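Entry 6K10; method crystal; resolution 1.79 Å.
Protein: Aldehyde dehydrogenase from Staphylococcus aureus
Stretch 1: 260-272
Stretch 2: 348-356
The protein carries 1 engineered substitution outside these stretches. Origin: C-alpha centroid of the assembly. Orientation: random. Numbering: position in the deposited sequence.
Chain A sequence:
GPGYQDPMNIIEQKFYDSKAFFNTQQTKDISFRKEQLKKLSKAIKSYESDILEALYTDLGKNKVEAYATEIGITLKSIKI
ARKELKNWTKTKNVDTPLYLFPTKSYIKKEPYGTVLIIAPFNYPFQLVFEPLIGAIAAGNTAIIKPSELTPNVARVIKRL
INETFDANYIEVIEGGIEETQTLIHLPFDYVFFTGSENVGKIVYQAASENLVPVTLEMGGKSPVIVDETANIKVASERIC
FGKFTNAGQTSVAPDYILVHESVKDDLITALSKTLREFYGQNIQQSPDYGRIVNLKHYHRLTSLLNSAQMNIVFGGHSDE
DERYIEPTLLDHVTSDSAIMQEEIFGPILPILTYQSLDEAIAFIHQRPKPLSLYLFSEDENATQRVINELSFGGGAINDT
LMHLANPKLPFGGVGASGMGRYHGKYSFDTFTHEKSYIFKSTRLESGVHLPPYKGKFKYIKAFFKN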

# COMPACT_ATOMS: atom_id res chain seq x y z
N HIS A 260 9.10 28.44 -21.23
CA HIS A 260 10.05 28.61 -22.31
C HIS A 260 10.35 30.09 -22.50
O HIS A 260 9.46 30.94 -22.43
CB HIS A 260 9.52 28.00 -23.61
CG HIS A 260 10.55 27.95 -24.70
ND1 HIS A 260 10.76 29.00 -25.57
CD2 HIS A 260 11.43 26.98 -25.05
CE1 HIS A 260 11.73 28.67 -26.42
NE2 HIS A 260 12.15 27.46 -26.12
N GLU A 261 11.63 30.40 -22.73
CA GLU A 261 12.14 31.75 -22.92
C GLU A 261 11.26 32.60 -23.83
O GLU A 261 11.01 33.78 -23.54
CB GLU A 261 13.55 31.69 -23.50
CG GLU A 261 14.66 32.11 -22.57
CD GLU A 261 16.02 31.71 -23.12
OE1 GLU A 261 16.12 31.49 -24.34
OE2 GLU A 261 16.98 31.62 -22.32
N SER A 262 10.78 32.01 -24.92
CA SER A 262 10.10 32.77 -25.96
C SER A 262 8.73 33.28 -25.55
O SER A 262 8.18 34.15 -26.23
CB SER A 262 9.98 31.91 -27.23
OG SER A 262 9.06 30.85 -27.03
N VAL A 263 8.16 32.76 -24.46
CA VAL A 263 6.80 33.15 -24.08
C VAL A 263 6.73 33.58 -22.62
O VAL A 263 5.63 33.72 -22.07
CB VAL A 263 5.81 32.00 -24.35
CG1 VAL A 263 5.71 31.71 -25.85
CG2 VAL A 263 6.22 30.75 -23.59
N LYS A 264 7.89 33.79 -21.98
CA LYS A 264 7.88 34.23 -20.59
C LYS A 264 7.12 35.54 -20.42
O LYS A 264 6.23 35.66 -19.58
CB LYS A 264 9.30 34.40 -20.05
CG LYS A 264 9.27 35.06 -18.66
CD LYS A 264 10.65 35.29 -18.07
CE LYS A 264 11.45 36.33 -18.83
NZ LYS A 264 10.89 37.70 -18.69
N ASP A 265 7.50 36.55 -21.20
CA ASP A 265 6.88 37.87 -21.04
C ASP A 265 5.40 37.82 -21.37
O ASP A 265 4.59 38.51 -20.73
CB ASP A 265 7.61 38.89 -21.91
CG ASP A 265 9.01 39.18 -21.42
OD1 ASP A 265 9.23 39.15 -20.19
OD2 ASP A 265 9.90 39.42 -22.26
N ASP A 266 5.01 37.01 -22.36
CA ASP A 266 3.59 36.80 -22.63
C ASP A 266 2.89 36.21 -21.42
O ASP A 266 1.77 36.62 -21.07
CB ASP A 266 3.41 35.89 -23.84
CG ASP A 266 3.80 36.56 -25.14
OD1 ASP A 266 3.65 37.79 -25.25
OD2 ASP A 266 4.25 35.84 -26.06
N LEU A 267 3.52 35.24 -20.75
CA LEU A 267 2.90 34.60 -19.60
C LEU A 267 2.74 35.57 -18.44
O LEU A 267 1.69 35.60 -17.79
CB LEU A 267 3.71 33.38 -19.17
CG LEU A 267 3.11 32.58 -18.01
CD1 LEU A 267 1.77 31.99 -18.41
CD2 LEU A 267 4.07 31.51 -17.54
N ILE A 268 3.77 36.36 -18.17
CA ILE A 268 3.69 37.34 -17.08
C ILE A 268 2.56 38.32 -17.34
O ILE A 268 1.78 38.64 -16.43
CB ILE A 268 5.04 38.06 -16.91
CG1 ILE A 268 6.09 37.08 -16.38
CG2 ILE A 268 4.90 39.25 -15.98
CD1 ILE A 268 7.44 37.71 -16.13
N THR A 269 2.45 38.80 -18.58
CA THR A 269 1.37 39.72 -18.93
C THR A 269 0.01 39.07 -18.70
O THR A 269 -0.90 39.69 -18.13
CB THR A 269 1.52 40.16 -20.39
OG1 THR A 269 2.69 40.98 -20.52
CG2 THR A 269 0.29 40.95 -20.84
N ALA A 270 -0.15 37.82 -19.14
CA ALA A 270 -1.44 37.15 -19.02
C ALA A 270 -1.78 36.84 -17.57
O ALA A 270 -2.93 36.97 -17.15
CB ALA A 270 -1.45 35.88 -19.86
N LEU A 271 -0.78 36.41 -16.78
CA LEU A 271 -1.02 36.14 -15.37
C LEU A 271 -1.48 37.39 -14.64
O LEU A 271 -2.42 37.35 -13.84
CB LEU A 271 0.24 35.57 -14.71
CG LEU A 271 0.66 34.14 -15.07
CD1 LEU A 271 2.10 33.92 -14.64
CD2 LEU A 271 -0.26 33.12 -14.42
N SER A 272 -0.80 38.52 -14.89
CA SER A 272 -1.18 39.77 -14.25
C SER A 272 -2.59 40.19 -14.64
O SER A 272 -3.39 40.62 -13.80
CB SER A 272 -0.18 40.87 -14.61
OG SER A 272 1.15 40.47 -14.30
N ILE A 348 2.93 33.20 -3.59
CA ILE A 348 4.11 33.67 -4.29
C ILE A 348 4.41 32.68 -5.41
O ILE A 348 4.54 31.48 -5.16
CB ILE A 348 5.32 33.81 -3.35
CG1 ILE A 348 4.97 34.69 -2.15
CG2 ILE A 348 6.50 34.39 -4.11
CD1 ILE A 348 6.09 34.81 -1.14
N LEU A 349 4.50 33.18 -6.64
CA LEU A 349 4.68 32.33 -7.82
C LEU A 349 5.95 32.72 -8.56
O LEU A 349 5.95 33.67 -9.36
CB LEU A 349 3.47 32.43 -8.74
CG LEU A 349 3.44 31.45 -9.92
CD1 LEU A 349 3.46 30.01 -9.43
CD2 LEU A 349 2.22 31.72 -10.77
N PRO A 350 7.06 32.02 -8.33
CA PRO A 350 8.30 32.32 -9.07
C PRO A 350 8.25 31.75 -10.47
O PRO A 350 7.70 30.68 -10.72
CB PRO A 350 9.39 31.64 -8.23
CG PRO A 350 8.68 30.56 -7.48
CD PRO A 350 7.27 31.03 -7.26
N ILE A 351 8.85 32.48 -11.41
CA ILE A 351 8.85 32.13 -12.82
C ILE A 351 10.30 32.00 -13.28
O ILE A 351 11.06 32.97 -13.24
CB ILE A 351 8.09 33.17 -13.66
CG1 ILE A 351 6.62 33.21 -13.24
CG2 ILE A 351 8.22 32.87 -15.14
CD1 ILE A 351 5.87 34.41 -13.77
N LEU A 352 10.67 30.79 -13.70
CA LEU A 352 12.00 30.50 -14.22
C LEU A 352 11.89 30.15 -15.70
O LEU A 352 10.90 29.57 -16.14
CB LEU A 352 12.67 29.34 -13.47
CG LEU A 352 12.98 29.44 -11.98
CD1 LEU A 352 11.74 29.28 -11.11
CD2 LEU A 352 14.05 28.42 -11.59
N THR A 353 12.92 30.49 -16.47
CA THR A 353 12.93 30.22 -17.90
C THR A 353 13.81 29.03 -18.23
O THR A 353 14.76 28.70 -17.51
CB THR A 353 13.42 31.44 -18.69
OG1 THR A 353 14.80 31.68 -18.40
CG2 THR A 353 12.62 32.64 -18.33
N TYR A 354 13.48 28.37 -19.34
CA TYR A 354 14.29 27.29 -19.88
C TYR A 354 14.33 27.43 -21.40
O TYR A 354 13.48 28.08 -22.00
CB TYR A 354 13.73 25.91 -19.46
CG TYR A 354 12.44 25.51 -20.15
CD1 TYR A 354 12.46 24.83 -21.36
CD2 TYR A 354 11.20 25.79 -19.58
CE1 TYR A 354 11.29 24.45 -21.99
CE2 TYR A 354 10.02 25.41 -20.20
CZ TYR A 354 10.08 24.74 -21.41
OH TYR A 354 8.92 24.36 -22.04
N GLN A 355 15.34 26.82 -22.01
CA GLN A 355 15.50 26.92 -23.46
C GLN A 355 15.00 25.69 -24.20
O GLN A 355 14.55 25.80 -25.34
CB GLN A 355 16.96 27.18 -23.83
CG GLN A 355 17.42 28.59 -23.53
CD GLN A 355 18.68 28.97 -24.29
N SER A 356 15.10 24.51 -23.59
CA SER A 356 14.62 23.28 -24.20
C SER A 356 13.96 22.41 -23.14
O SER A 356 14.30 22.48 -21.96
CB SER A 356 15.75 22.50 -24.91
OG SER A 356 16.67 21.93 -24.00

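Two kinds of contact join these stretches: a short parallel β bridge at one end and a helix laid over a strand along the rest. The helix 264-272 runs nearly antiparallel to strand 348-354, at 160°, with the axes 10.2 Å apart at closest approach, a spacing that leaves room for one layer of interlocking side chains. Together the two surfaces bury 562 Å².

The bridge pairs His260 with Tyr354, and its one cross-stretch hydrogen bond runs from Glu261 N to Tyr354 O, 3.1 Å long. The same carbonyl also receives a CA-H...O contact, with His260 CA 3.5 Å from Tyr354 O. Both bridging side chains lie on the same face of the sheet, and their rotamers let two rings share it. Tyr354 takes chi1 p (72°), which lays its ring beneath the backbone of His260: His260 CA sits over one ring face, and His260 N is 3.3 Å from Tyr354 CE2. His260, in t, turns its ring edge toward the face of the tyrosine in an offset edge-to-face pair, planes at 89° and centroids 5.6 Å apart. The imidazole is steadied from its own stretch as well, since Ser262 N donates to His260 ND1 at 3.1 Å and Ser262 OG lies 2.9 Å from the same ND1, in a hydrogen bond either partner could donate. At the far side of the ring, His260 NE2 comes to 3.0 Å from Gln355 O.

Where the helix begins, the carbon chain of Lys264 packs on the strand while its amine is held by a salt bridge. Lys264 is extended through chi1 and chi2, both t, so its CD reaches 3.3 Å from Thr353 CG2; chi3 and chi4 then turn p, and NZ pairs with Asp265 OD1 at 2.7 Å. Thr353, with chi1 p, suits this exposed border because its methyl meets the lysine chain while its hydroxyl makes no bond across the contact. Glu261 flanks the bridge, its CG 4.1 Å from Thr353 CB and its OE1 3.3 Å from Gln355 CG.

Farther along, the packing becomes wholly aliphatic. Ile351 points toward the helix and is buried; its extended m,t conformer carries CD1 to 3.7 Å from Ile268 CG1 and 3.9 Å from Leu271 CD1. Ile268 starts sideways, yet chi1 m swings its CG1 nearer the strand. Leu271 (m,t) and Leu349 (t,p) close the row more loosely, with Leu271 CD1 4.5 Å from Leu349 CD2. Strand alternation sets the pattern: Leu349, Ile351 and Thr353 point toward the helix, whereas Leu352 points away.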